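Dehalogenase-like hydrolase (Ralstonia solanacearum, PDB 3UMB) probably catalyses the hydrolytic dehalogenation of small (S)-2-haloalkanoic acids to the corresponding (R)-2-hydroxyalkanoic acids with release of a halide ion. Local coordinates at residues L39-Q44 against K62-V67; D70-A75 against T90-Y95; D10-G13 against D17-S20; G33-V38 against A77-P82. All coordinates share one frame; numbering follows the deposited sequence.

Contact 1 of 4, residues L39-Q44 against K62-V67; sequences LWRDRQ and KPFWDV. With MG (magnesium ion), chain H.
Gln44 and Phe64 carry this buried contact: the amide end of Gln44 lies against the CZ end of the Phe64 ring, with NE2 of Gln44 3.4 Å from CZ of Phe64. The two planes are only 18° apart, but the amide nitrogen approaches the ring obliquely, and the side chains run at about a right angle to each other. Gln44 reaches across because its CG stands anti to the backbone N (chi1 171°) and the chain continues extended. One turn further along helix 64-78, the CG1 methyl of Val67 rests 3.6 Å from the backbone O of Gln44.

Both ends of the amide are held. Arg41 NH1 donates to Gln44 OE1 at 2.8 Å, leaving within its own guanidinium plane but arriving from above the carbonyl plane. The same NH1 lies 4.2 Å from Phe64 CZ, at the ring's edge. On the opposite end of the amide, Gln44 NE2 is hydrogen-bonded to Thr68 OG1 and Tyr95 OH, so its rotation is fixed.

On another side of helix 33-54, well away from Phe64, Asp42 OD1 binds a magnesium ion at 2.3 Å, and two waters are also bound to it. Asp42 OD1 of the second subunit binds the same ion, which thereby ties the two chains together. Arg43 NH2 makes a salt bridge to Asp42 OD2 at 3.3 Å, while Arg43 NH1 makes one to Glu206 OE2 of the second subunit. The arrangement is a helix-helix interface in the helical cap that L-2-haloacid dehalogenases add to the HAD core, with a metal-bridged dimer contact on helix 33-54.

Contact 2 of 4, residues D70-A75 against T90-Y95; sequences DALRYA and TLMREY
Leu72 on helix 64-78 packs against Leu91 and Met92 on helix 85-96, joining two helices of the four-helix cap (19-28, 33-54, 64-78 and 85-96) carried by the HAD core. No hydrogen bond crosses between the two segments. They are held by apolar packing alone, and the segments stand well apart, their nearest CA atoms, those of Leu72 and Leu91, being 8.9 Å from each other.

Leu72 is the one residue of 70-75 to reach over, and its two methyls part to meet different neighbours. With CG anti to the backbone N (chi1 170°), the branch is carried straight out from its helix: CD1 goes to Leu91 and CD2 to Met92. Leu91 answers with CD1, and its side chain crosses that of Leu72 at about a right angle. Met92, a selenomethionine in this crystal, is curled rather than extended. Its SE is thereby brought to Leu72, and the Met92 side chain also touches Trp65, Thr68 and Val69 of helix 64-78.

Other helices of the cap close round the pair. Trp40 touches Leu72 from helix 33-54, and Leu91 also packs on Arg24 and Leu28 of helix 19-28. A salt bridge from Arg73 NH2 to Glu88 OE2 adds a polar tie between the helices, while Asp70 and Tyr74 meet Ala207 and Pro205 of the second subunit.

At the centre of the contact, Leu72 CD1 lies 4.1 Å from Leu91 CD1, and Leu72 CD2 lies 4.2 Å from the selenium of Met92.

Contact 3 of 4, residues D10-G13 against D17-S20; sequences DAYG and DVYS
The Tyr12 ring has Ala11 CB over one face, displaced from the ring centre and 4.1 Å from the plane, while Val18 comes to it obliquely through its CG2 methyl. That methyl makes its nearest approach to the root of the side chain, with Val18 CG2 4.0 Å from Tyr12 CB. It also reaches the start of the next residue, lying 4.1 Å from Gly13 N. One branch of Val18 does all this touching: CG2 is anti to the carbonyl carbon and turned inward, whereas CG1 stays 6.1 Å from Tyr12 CB.

Segment 10-13 is the loop that leaves strand 6-9, where HAD hydrolases carry their first sequence motif. From here the chain passes into the short strand 16-17, which pairs antiparallel with 99-100. The helical cap is thus inserted between these two short strands, so the contact lies where the core hands the chain to the cap.

Gly13 takes up a left-handed backbone conformation (phi 79°) as the chain turns, and its CA lies 5.1 Å from that of Asp17. Its carbonyl oxygen is gripped twice, by Ser180 OG and Arg200 NE. Earlier in the loop, Asp10 OD2 is hydrogen-bonded to Thr14 OG1 and Ser179 OG, and the side chains of Ala11 and Tyr12 both rest on Ser122 of strand 118-122. In the small sheet, the backbone of Asp17 is hydrogen-bonded to that of Ser99.

Contact 4 of 4, residues G33-V38 against A77-P82; sequences GEALSV and ARLNLP. With MG (magnesium ion), chain I.
Leu79 pushes one methyl onto the backbone of helix 33-54: its CD1 lies 3.4 Å from Leu36 CA and 3.8 Å from Ala35 C, tight against the peptide link between the two residues. With CG anti to the carbonyl carbon (chi1 -82°) and the outer torsion extended, CD1 becomes the leading atom. From that position it also meets the Ala35 methyl, 4.2 Å from its CB, and the CB of Leu36.

Leu81 comes in beside it. Its rotamer is of the same kind (chi1 -51°, chi2 177°), and again CD1 leads while CD2 is left 6.2 Å from Leu36 CD2. The side chains of Leu36 and Leu81 run at a slant to each other, and Leu81 CD1 is 3.9 Å from Leu36 CD2 and almost as near to the CB and CD1 of the same leucine. Leu36, with CG anti to the backbone N, thus offers both its methyls to that one atom.

What brings both leucines to one side is the end of helix 64-78. Asn80, at positive phi, is the C-prime residue of a Schellman motif in which Leu81 N bonds to Cys76 O and Asn80 N to Ala77 O. The same turn binds a magnesium ion through Ala77 O at 2.4 Å and Asn80 OD1.

The contact thus joins the first turns of helix 33-54 to the turn that follows the C-terminal end of helix 64-78. Phe29, from the loop after helix 19-28, packs on Leu36 and Leu81, while Ala77 and Arg78 touch Pro204 and His203 of the second subunit.

Contacts 1, 2 and 4 form one continuous piece of the helical cap. Contacts 1 and 2 have centres about 8 Å apart and are tied by the salt bridge from Lys62 NZ to Asp70 OD2. Contact 4 joins contact 2 where Leu36 CD1 meets Ala75 CB at 3.6 Å, and contact 1 where Leu39 packs on Leu79. Contact 3 reaches this packing through Tyr12: its CE2 lies 3.6 Å from Phe64 CE2, and its CE1 4.0 Å from Tyr95 CE2. Contact 3 also holds the loop after strand 6-9, where HAD relatives carry the catalytic aspartate; neither magnesium ion, 19.6 Å apart at contacts 1 and 4, is bound by that loop.

Contact 1 of 4, residues L39-Q44 against K62-V67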
loop_
_atom_site.group_PDB
_atom_site.type_symbol
_atom_site.label_atom_id
_atom_site.label_comp_id
_atom_site.label_asym_id
_atom_site.label_seq_id
_atom_site.Cartn_x
_atom_site.Cartn_y
_atom_site.Cartn_z
ATOM N N LEU A 39 6.820 1.947 -11.274
ATOM C CA LEU A 39 5.356 1.850 -11.205
ATOM C C LEU A 39 4.918 0.422 -10.938
ATOM O O LEU A 39 3.992 0.191 -10.189
ATOM C CB LEU A 39 4.671 2.396 -12.467
ATOM C CG LEU A 39 3.153 2.406 -12.505
ATOM C CD1 LEU A 39 2.592 3.103 -11.270
ATOM C CD2 LEU A 39 2.641 3.011 -13.850
ATOM N N TRP A 40 5.647 -0.524 -11.517
ATOM C CA TRP A 40 5.342 -1.938 -11.416
ATOM C C TRP A 40 5.525 -2.507 -10.002
ATOM O O TRP A 40 4.651 -3.232 -9.498
ATOM C CB TRP A 40 6.243 -2.663 -12.374
ATOM C CG TRP A 40 6.011 -4.098 -12.517
ATOM C CD1 TRP A 40 4.942 -4.832 -12.102
ATOM C CD2 TRP A 40 6.881 -4.979 -13.183
ATOM N NE1 TRP A 40 5.107 -6.157 -12.460
ATOM C CE2 TRP A 40 6.305 -6.267 -13.121
ATOM C CE3 TRP A 40 8.145 -4.816 -13.799
ATOM C CZ2 TRP A 40 6.933 -7.388 -13.670
ATOM C CZ3 TRP A 40 8.760 -5.928 -14.358
ATOM C CH2 TRP A 40 8.157 -7.205 -14.281
ATOM N N ARG A 41 6.636 -2.146 -9.365
ATOM C CA ARG A 41 6.901 -2.530 -7.976
ATOM C C ARG A 41 5.872 -1.893 -7.032
ATOM O O ARG A 41 5.310 -2.576 -6.177
ATOM C CB ARG A 41 8.334 -2.163 -7.583
ATOM C CG ARG A 41 8.752 -2.486 -6.128
ATOM C CD ARG A 41 8.623 -4.002 -5.753
ATOM N NE ARG A 41 8.980 -4.230 -4.343
ATOM C CZ ARG A 41 8.687 -5.341 -3.648
ATOM N NH1 ARG A 41 8.024 -6.360 -4.216
ATOM N NH2 ARG A 41 9.040 -5.437 -2.365
ATOM N N ASP A 42 5.604 -0.602 -7.218
ATOM C CA ASP A 42 4.552 0.084 -6.476
ATOM C C ASP A 42 3.239 -0.679 -6.543
ATOM O O ASP A 42 2.660 -1.013 -5.517
ATOM C CB ASP A 42 4.303 1.490 -7.025
ATOM C CG ASP A 42 3.281 2.309 -6.178
ATOM O OD1 ASP A 42 3.619 2.664 -5.005
ATOM O OD2 ASP A 42 2.155 2.611 -6.695
ATOM N N ARG A 43 2.745 -0.927 -7.743
ATOM C CA ARG A 43 1.420 -1.572 -7.867
ATOM C C ARG A 43 1.447 -3.025 -7.427
ATOM O O ARG A 43 0.471 -3.520 -6.885
ATOM C CB ARG A 43 0.783 -1.387 -9.258
ATOM C CG ARG A 43 0.333 0.067 -9.482
ATOM C CD ARG A 43 -0.737 0.451 -8.462
ATOM N NE ARG A 43 -1.723 1.386 -8.995
ATOM C CZ ARG A 43 -1.612 2.726 -8.947
ATOM N NH1 ARG A 43 -2.585 3.510 -9.418
ATOM N NH2 ARG A 43 -0.533 3.321 -8.438
ATOM N N GLN A 44 2.598 -3.690 -7.582
ATOM C CA GLN A 44 2.692 -5.083 -7.136
ATOM C C GLN A 44 2.419 -5.171 -5.635
ATOM O O GLN A 44 1.579 -5.925 -5.182
ATOM C CB GLN A 44 4.041 -5.683 -7.539
ATOM C CG GLN A 44 4.356 -7.033 -6.971
ATOM C CD GLN A 44 5.831 -7.380 -7.116
ATOM O OE1 GLN A 44 6.686 -6.609 -6.688
ATOM N NE2 GLN A 44 6.133 -8.516 -7.784
ATOM N N LYS A 62 -4.668 -13.930 -4.243
ATOM C CA LYS A 62 -4.238 -14.431 -5.516
ATOM C C LYS A 62 -2.728 -14.565 -5.409
ATOM O O LYS A 62 -2.082 -13.709 -4.769
ATOM C CB LYS A 62 -4.634 -13.414 -6.572
ATOM C CG LYS A 62 -4.281 -13.711 -7.987
ATOM C CD LYS A 62 -4.695 -12.456 -8.856
ATOM C CE LYS A 62 -4.830 -12.740 -10.356
ATOM N NZ LYS A 62 -5.896 -11.905 -10.992
ATOM N N PRO A 63 -2.151 -15.625 -6.018
ATOM C CA PRO A 63 -0.707 -15.837 -5.798
ATOM C C PRO A 63 0.119 -14.714 -6.382
ATOM O O PRO A 63 -0.310 -14.078 -7.336
ATOM C CB PRO A 63 -0.384 -17.195 -6.487
ATOM C CG PRO A 63 -1.696 -17.788 -6.912
ATOM C CD PRO A 63 -2.791 -16.695 -6.818
ATOM N N PHE A 64 1.289 -14.505 -5.797
ATOM C CA PHE A 64 2.134 -13.359 -6.031
ATOM C C PHE A 64 2.510 -13.211 -7.495
ATOM O O PHE A 64 2.759 -12.084 -7.964
ATOM C CB PHE A 64 3.394 -13.506 -5.203
ATOM C CG PHE A 64 4.228 -12.238 -5.057
ATOM C CD1 PHE A 64 3.656 -11.028 -4.634
ATOM C CD2 PHE A 64 5.582 -12.248 -5.310
ATOM C CE1 PHE A 64 4.419 -9.907 -4.456
ATOM C CE2 PHE A 64 6.367 -11.068 -5.165
ATOM C CZ PHE A 64 5.777 -9.925 -4.709
ATOM N N TRP A 65 2.559 -14.344 -8.189
ATOM C CA TRP A 65 2.925 -14.409 -9.582
ATOM C C TRP A 65 1.894 -13.707 -10.381
ATOM O O TRP A 65 2.202 -12.820 -11.174
ATOM C CB TRP A 65 2.985 -15.867 -10.066
ATOM C CG TRP A 65 3.236 -15.975 -11.571
ATOM C CD1 TRP A 65 2.293 -16.112 -12.564
ATOM C CD2 TRP A 65 4.502 -15.952 -12.228
ATOM N NE1 TRP A 65 2.903 -16.168 -13.795
ATOM C CE2 TRP A 65 4.263 -16.076 -13.610
ATOM C CE3 TRP A 65 5.822 -15.861 -11.780
ATOM C CZ2 TRP A 65 5.295 -16.102 -14.543
ATOM C CZ3 TRP A 65 6.843 -15.864 -12.702
ATOM C CH2 TRP A 65 6.576 -16.011 -14.073
ATOM N N ASP A 66 0.665 -14.118 -10.163
ATOM C CA ASP A 66 -0.459 -13.561 -10.891
ATOM C C ASP A 66 -0.696 -12.091 -10.510
ATOM O O ASP A 66 -1.125 -11.284 -11.363
ATOM C CB ASP A 66 -1.709 -14.424 -10.666
ATOM C CG ASP A 66 -1.425 -15.948 -10.856
ATOM O OD1 ASP A 66 -1.364 -16.438 -11.999
ATOM O OD2 ASP A 66 -1.239 -16.649 -9.863
ATOM N N VAL A 67 -0.445 -11.743 -9.239
ATOM C CA VAL A 67 -0.483 -10.343 -8.819
ATOM C C VAL A 67 0.598 -9.551 -9.552
ATOM O O VAL A 67 0.401 -8.373 -9.837
ATOM C CB VAL A 67 -0.348 -10.141 -7.258
ATOM C CG1 VAL A 67 -0.141 -8.638 -6.909
ATOM C CG2 VAL A 67 -1.598 -10.778 -6.489
HETATM MG MG MG H . 2.520 2.881 -2.992
HETATM O O HOH W 1 1.414 4.077 -4.711
HETATM O O HOH W 2 4.862 3.103 -2.746
#

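Contact 2 of 4, residues D70-A75 against T90-Y95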
loop_
_atom_site.group_PDB
_atom_site.type_symbol
_atom_site.label_atom_id
_atom_site.label_comp_id
_atom_site.label_asym_id
_atom_site.label_seq_id
_atom_site.Cartn_x
_atom_site.Cartn_y
_atom_site.Cartn_z
ATOM N N ASP A 70 -0.685 -8.848 -13.102
ATOM C CA ASP A 70 -1.647 -7.752 -12.942
ATOM C C ASP A 70 -0.951 -6.395 -12.816
ATOM O O ASP A 70 -1.302 -5.443 -13.500
ATOM C CB ASP A 70 -2.514 -7.963 -11.712
ATOM C CG ASP A 70 -3.363 -9.183 -11.801
ATOM O OD1 ASP A 70 -3.524 -9.647 -12.936
ATOM O OD2 ASP A 70 -3.827 -9.697 -10.745
ATOM N N ALA A 71 0.001 -6.289 -11.909
ATOM C CA ALA A 71 0.671 -5.009 -11.686
ATOM C C ALA A 71 1.427 -4.581 -12.946
ATOM O O ALA A 71 1.458 -3.394 -13.279
ATOM C CB ALA A 71 1.635 -5.055 -10.479
ATOM N N LEU A 72 2.077 -5.532 -13.613
ATOM C CA LEU A 72 2.869 -5.216 -14.800
ATOM C C LEU A 72 1.969 -4.698 -15.926
ATOM O O LEU A 72 2.321 -3.754 -16.633
ATOM C CB LEU A 72 3.598 -6.467 -15.302
ATOM C CG LEU A 72 4.272 -6.352 -16.686
ATOM C CD1 LEU A 72 5.438 -5.370 -16.551
ATOM C CD2 LEU A 72 4.713 -7.698 -17.192
ATOM N N ARG A 73 0.852 -5.395 -16.115
ATOM C CA ARG A 73 -0.206 -4.981 -17.022
ATOM C C ARG A 73 -0.798 -3.616 -16.731
ATOM O O ARG A 73 -0.955 -2.783 -17.658
ATOM C CB ARG A 73 -1.333 -5.988 -17.024
ATOM C CG ARG A 73 -0.956 -7.287 -17.710
ATOM C CD ARG A 73 -2.059 -8.334 -17.681
ATOM N NE ARG A 73 -1.605 -9.561 -18.381
ATOM C CZ ARG A 73 -2.138 -10.779 -18.251
ATOM N NH1 ARG A 73 -3.163 -11.003 -17.435
ATOM N NH2 ARG A 73 -1.629 -11.793 -18.931
ATOM N N TYR A 74 -1.174 -3.365 -15.472
ATOM C CA TYR A 74 -1.649 -2.019 -15.142
ATOM C C TYR A 74 -0.539 -1.001 -15.497
ATOM O O TYR A 74 -0.809 0.040 -16.121
ATOM C CB TYR A 74 -2.035 -1.857 -13.677
ATOM C CG TYR A 74 -2.321 -0.422 -13.350
ATOM C CD1 TYR A 74 -3.612 0.064 -13.424
ATOM C CD2 TYR A 74 -1.312 0.434 -12.960
ATOM C CE1 TYR A 74 -3.909 1.380 -13.157
ATOM C CE2 TYR A 74 -1.575 1.770 -12.671
ATOM C CZ TYR A 74 -2.907 2.239 -12.788
ATOM O OH TYR A 74 -3.241 3.555 -12.536
ATOM N N ALA A 75 0.698 -1.282 -15.084
ATOM C CA ALA A 75 1.776 -0.270 -15.248
ATOM C C ALA A 75 1.992 0.053 -16.757
ATOM O O ALA A 75 2.226 1.189 -17.145
ATOM C CB ALA A 75 3.050 -0.748 -14.617
ATOM N N THR A 90 8.532 -12.255 -21.717
ATOM C CA THR A 90 9.951 -11.941 -21.505
ATOM C C THR A 90 10.252 -11.336 -20.167
ATOM O O THR A 90 11.323 -11.569 -19.595
ATOM C CB THR A 90 10.481 -10.950 -22.558
ATOM O OG1 THR A 90 10.379 -11.543 -23.846
ATOM C CG2 THR A 90 11.944 -10.599 -22.293
ATOM N N LEU A 91 9.344 -10.505 -19.667
ATOM C CA LEU A 91 9.659 -9.762 -18.437
ATOM C C LEU A 91 9.389 -10.631 -17.250
ATOM O O LEU A 91 10.071 -10.544 -16.257
ATOM C CB LEU A 91 8.879 -8.447 -18.337
ATOM C CG LEU A 91 9.546 -7.271 -19.069
ATOM C CD1 LEU A 91 8.653 -6.032 -18.958
ATOM C CD2 LEU A 91 10.951 -7.009 -18.492
HETATM N N MSE A 92 8.361 -11.454 -17.380
HETATM C CA MSE A 92 8.012 -12.447 -16.375
HETATM C C MSE A 92 9.143 -13.526 -16.258
HETATM O O MSE A 92 9.657 -13.736 -15.143
HETATM C CB MSE A 92 6.580 -13.008 -16.638
HETATM C CG MSE A 92 5.354 -11.996 -16.285
HETATM SE SE MSE A 92 5.645 -10.951 -14.630
HETATM C CE MSE A 92 5.273 -12.442 -13.347
ATOM N N ARG A 93 9.593 -14.116 -17.378
ATOM C CA ARG A 93 10.813 -14.954 -17.387
ATOM C C ARG A 93 11.924 -14.306 -16.616
ATOM O O ARG A 93 12.526 -14.897 -15.722
ATOM C CB ARG A 93 11.341 -15.202 -18.807
ATOM C CG ARG A 93 10.485 -16.165 -19.626
ATOM C CD ARG A 93 11.186 -16.686 -20.881
ATOM N NE ARG A 93 10.788 -15.991 -22.116
ATOM C CZ ARG A 93 9.681 -16.232 -22.833
ATOM N NH1 ARG A 93 8.782 -17.147 -22.453
ATOM N NH2 ARG A 93 9.461 -15.530 -23.946
ATOM N N GLU A 94 12.199 -13.061 -16.955
ATOM C CA GLU A 94 13.212 -12.347 -16.255
ATOM C C GLU A 94 12.927 -12.383 -14.777
ATOM O O GLU A 94 13.851 -12.497 -13.980
ATOM C CB GLU A 94 13.279 -10.903 -16.734
ATOM C CG GLU A 94 14.593 -10.293 -16.436
ATOM C CD GLU A 94 15.674 -10.758 -17.367
ATOM O OE1 GLU A 94 15.358 -11.093 -18.543
ATOM O OE2 GLU A 94 16.835 -10.781 -16.912
ATOM N N TYR A 95 11.646 -12.285 -14.418
ATOM C CA TYR A 95 11.237 -12.209 -12.997
ATOM C C TYR A 95 11.432 -13.556 -12.314
ATOM O O TYR A 95 11.886 -13.610 -11.178
ATOM C CB TYR A 95 9.767 -11.712 -12.810
ATOM C CG TYR A 95 9.554 -10.893 -11.525
ATOM C CD1 TYR A 95 9.116 -9.579 -11.575
ATOM C CD2 TYR A 95 9.834 -11.423 -10.273
ATOM C CE1 TYR A 95 8.955 -8.818 -10.414
ATOM C CE2 TYR A 95 9.673 -10.669 -9.113
ATOM C CZ TYR A 95 9.231 -9.372 -9.194
ATOM O OH TYR A 95 9.070 -8.634 -8.045
#

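Contact 3 of 4, residues D10-G13 against D17-S20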
loop_
_atom_site.group_PDB
_atom_site.type_symbol
_atom_site.label_atom_id
_atom_site.label_comp_id
_atom_site.label_asym_id
_atom_site.label_seq_id
_atom_site.Cartn_x
_atom_site.Cartn_y
_atom_site.Cartn_z
ATOM N N ASP A 10 13.698 -12.354 3.937
ATOM C CA ASP A 10 12.926 -11.887 2.779
ATOM C C ASP A 10 13.678 -12.254 1.475
ATOM O O ASP A 10 14.897 -12.425 1.461
ATOM C CB ASP A 10 12.862 -10.369 2.924
ATOM C CG ASP A 10 12.034 -9.702 1.876
ATOM O OD1 ASP A 10 11.015 -10.310 1.447
ATOM O OD2 ASP A 10 12.418 -8.562 1.497
ATOM N N ALA A 11 12.962 -12.370 0.379
ATOM C CA ALA A 11 13.558 -12.788 -0.883
ATOM C C ALA A 11 14.157 -11.600 -1.732
ATOM O O ALA A 11 15.382 -11.312 -1.734
ATOM C CB ALA A 11 12.467 -13.627 -1.725
ATOM N N TYR A 12 13.259 -10.930 -2.418
ATOM C CA TYR A 12 13.547 -9.875 -3.394
ATOM C C TYR A 12 14.207 -8.642 -2.776
ATOM O O TYR A 12 13.748 -8.141 -1.761
ATOM C CB TYR A 12 12.218 -9.514 -4.055
ATOM C CG TYR A 12 11.546 -10.733 -4.660
ATOM C CD1 TYR A 12 12.209 -11.481 -5.640
ATOM C CD2 TYR A 12 10.291 -11.180 -4.238
ATOM C CE1 TYR A 12 11.637 -12.634 -6.228
ATOM C CE2 TYR A 12 9.696 -12.372 -4.822
ATOM C CZ TYR A 12 10.385 -13.089 -5.834
ATOM O OH TYR A 12 9.903 -14.267 -6.458
ATOM N N GLY A 13 15.310 -8.181 -3.381
ATOM C CA GLY A 13 16.052 -7.012 -2.879
ATOM C C GLY A 13 16.950 -7.347 -1.692
ATOM O O GLY A 13 17.825 -6.550 -1.298
ATOM N N ASP A 17 18.915 -9.768 -6.197
ATOM C CA ASP A 17 18.917 -8.456 -6.877
ATOM C C ASP A 17 17.867 -8.445 -8.006
ATOM O O ASP A 17 18.008 -9.181 -9.010
ATOM C CB ASP A 17 20.343 -8.116 -7.398
ATOM C CG ASP A 17 20.538 -6.621 -7.766
ATOM O OD1 ASP A 17 19.532 -5.896 -8.011
ATOM O OD2 ASP A 17 21.726 -6.181 -7.821
ATOM N N VAL A 18 16.817 -7.634 -7.818
ATOM C CA VAL A 18 15.747 -7.388 -8.822
ATOM C C VAL A 18 16.272 -6.472 -9.973
ATOM O O VAL A 18 15.617 -6.278 -11.016
ATOM C CB VAL A 18 14.499 -6.744 -8.077
ATOM C CG1 VAL A 18 13.460 -6.100 -9.008
ATOM C CG2 VAL A 18 13.860 -7.754 -7.221
ATOM N N TYR A 19 17.471 -5.903 -9.792
ATOM C CA TYR A 19 18.030 -4.970 -10.780
ATOM C C TYR A 19 17.796 -5.421 -12.239
ATOM O O TYR A 19 17.366 -4.610 -13.087
ATOM C CB TYR A 19 19.530 -4.701 -10.529
ATOM C CG TYR A 19 20.043 -3.616 -11.420
ATOM C CD1 TYR A 19 20.145 -2.306 -10.951
ATOM C CD2 TYR A 19 20.379 -3.878 -12.757
ATOM C CE1 TYR A 19 20.576 -1.280 -11.788
ATOM C CE2 TYR A 19 20.810 -2.865 -13.600
ATOM C CZ TYR A 19 20.904 -1.571 -13.114
ATOM O OH TYR A 19 21.339 -0.554 -13.944
ATOM N N SER A 20 18.054 -6.702 -12.531
ATOM C CA SER A 20 18.091 -7.161 -13.922
ATOM C C SER A 20 16.760 -7.010 -14.654
ATOM O O SER A 20 16.719 -7.148 -15.868
ATOM C CB SER A 20 18.607 -8.607 -14.020
ATOM O OG SER A 20 17.694 -9.559 -13.445
#

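Contact 4 of 4, residues G33-V38 against A77-P82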
loop_
_atom_site.group_PDB
_atom_site.type_symbol
_atom_site.label_atom_id
_atom_site.label_comp_id
_atom_site.label_asym_id
_atom_site.label_seq_id
_atom_site.Cartn_x
_atom_site.Cartn_y
_atom_site.Cartn_z
ATOM N N GLY A 33 12.161 2.427 -18.875
ATOM C CA GLY A 33 12.508 1.304 -18.021
ATOM C C GLY A 33 12.470 1.655 -16.547
ATOM O O GLY A 33 11.903 0.926 -15.738
ATOM N N GLU A 34 13.069 2.765 -16.173
ATOM C CA GLU A 34 13.091 3.104 -14.770
ATOM C C GLU A 34 11.666 3.477 -14.308
ATOM O O GLU A 34 11.308 3.220 -13.152
ATOM C CB GLU A 34 14.083 4.224 -14.503
ATOM C CG GLU A 34 14.562 4.385 -13.048
ATOM C CD GLU A 34 15.462 5.635 -12.876
ATOM O OE1 GLU A 34 16.156 6.024 -13.853
ATOM O OE2 GLU A 34 15.484 6.237 -11.776
ATOM N N ALA A 35 10.865 4.063 -15.218
ATOM C CA ALA A 35 9.479 4.437 -14.913
ATOM C C ALA A 35 8.591 3.201 -14.756
ATOM O O ALA A 35 7.829 3.117 -13.781
ATOM C CB ALA A 35 8.912 5.357 -15.980
ATOM N N LEU A 36 8.680 2.260 -15.706
ATOM C CA LEU A 36 7.905 1.033 -15.634
ATOM C C LEU A 36 8.215 0.270 -14.346
ATOM O O LEU A 36 7.298 -0.252 -13.695
ATOM C CB LEU A 36 8.178 0.112 -16.828
ATOM C CG LEU A 36 7.485 -1.246 -16.874
ATOM C CD1 LEU A 36 5.987 -1.128 -16.661
ATOM C CD2 LEU A 36 7.729 -2.009 -18.192
ATOM N N SER A 37 9.512 0.203 -14.014
ATOM C CA SER A 37 9.981 -0.724 -13.012
ATOM C C SER A 37 9.531 -0.164 -11.674
ATOM O O SER A 37 8.930 -0.877 -10.881
ATOM C CB SER A 37 11.499 -0.986 -13.119
ATOM O OG SER A 37 12.243 0.010 -12.464
ATOM N N VAL A 38 9.730 1.133 -11.474
ATOM C CA VAL A 38 9.124 1.815 -10.337
ATOM C C VAL A 38 7.595 1.626 -10.213
ATOM O O VAL A 38 7.125 1.207 -9.142
ATOM C CB VAL A 38 9.415 3.313 -10.328
ATOM C CG1 VAL A 38 8.780 3.933 -9.095
ATOM C CG2 VAL A 38 10.944 3.576 -10.321
ATOM N N ALA A 77 -0.305 -0.208 -19.299
ATOM C CA ALA A 77 -1.490 0.504 -19.733
ATOM C C ALA A 77 -1.390 1.950 -19.346
ATOM O O ALA A 77 -1.580 2.818 -20.185
ATOM C CB ALA A 77 -2.802 -0.128 -19.123
ATOM N N ARG A 78 -1.040 2.205 -18.089
ATOM C CA ARG A 78 -0.883 3.570 -17.543
ATOM C C ARG A 78 0.217 4.366 -18.240
ATOM O O ARG A 78 0.111 5.557 -18.429
ATOM C CB ARG A 78 -0.598 3.458 -16.043
ATOM C CG ARG A 78 -0.058 4.663 -15.284
ATOM C CD ARG A 78 -1.147 5.584 -14.684
ATOM N NE ARG A 78 -0.527 6.533 -13.744
ATOM C CZ ARG A 78 -0.424 6.358 -12.405
ATOM N NH1 ARG A 78 -0.956 5.310 -11.763
ATOM N NH2 ARG A 78 0.204 7.281 -11.687
ATOM N N LEU A 79 1.305 3.682 -18.587
ATOM C CA LEU A 79 2.493 4.317 -19.101
ATOM C C LEU A 79 2.482 4.264 -20.622
ATOM O O LEU A 79 3.468 4.645 -21.268
ATOM C CB LEU A 79 3.747 3.599 -18.564
ATOM C CG LEU A 79 4.282 3.923 -17.160
ATOM C CD1 LEU A 79 5.481 3.042 -16.865
ATOM C CD2 LEU A 79 4.628 5.424 -17.050
ATOM N N ASN A 80 1.384 3.778 -21.187
ATOM C CA ASN A 80 1.182 3.691 -22.647
ATOM C C ASN A 80 2.239 2.897 -23.416
ATOM O O ASN A 80 2.554 3.251 -24.554
ATOM C CB ASN A 80 1.040 5.098 -23.246
ATOM C CG ASN A 80 -0.199 5.779 -22.763
ATOM O OD1 ASN A 80 -1.270 5.153 -22.740
ATOM N ND2 ASN A 80 -0.084 7.058 -22.374
ATOM N N LEU A 81 2.702 1.794 -22.815
ATOM C CA LEU A 81 3.703 0.894 -23.397
ATOM C C LEU A 81 3.125 -0.344 -24.122
ATOM O O LEU A 81 2.223 -0.999 -23.590
ATOM C CB LEU A 81 4.638 0.418 -22.287
ATOM C CG LEU A 81 5.253 1.501 -21.409
ATOM C CD1 LEU A 81 6.100 0.828 -20.297
ATOM C CD2 LEU A 81 6.092 2.462 -22.234
ATOM N N PRO A 82 3.661 -0.689 -25.327
ATOM C CA PRO A 82 3.198 -1.852 -26.120
ATOM C C PRO A 82 3.537 -3.281 -25.570
ATOM O O PRO A 82 4.377 -4.001 -26.135
ATOM C CB PRO A 82 3.848 -1.623 -27.491
ATOM C CG PRO A 82 5.019 -0.819 -27.230
ATOM C CD PRO A 82 4.657 0.093 -26.082
HETATM MG MG MG I . -3.058 3.725 -21.783
#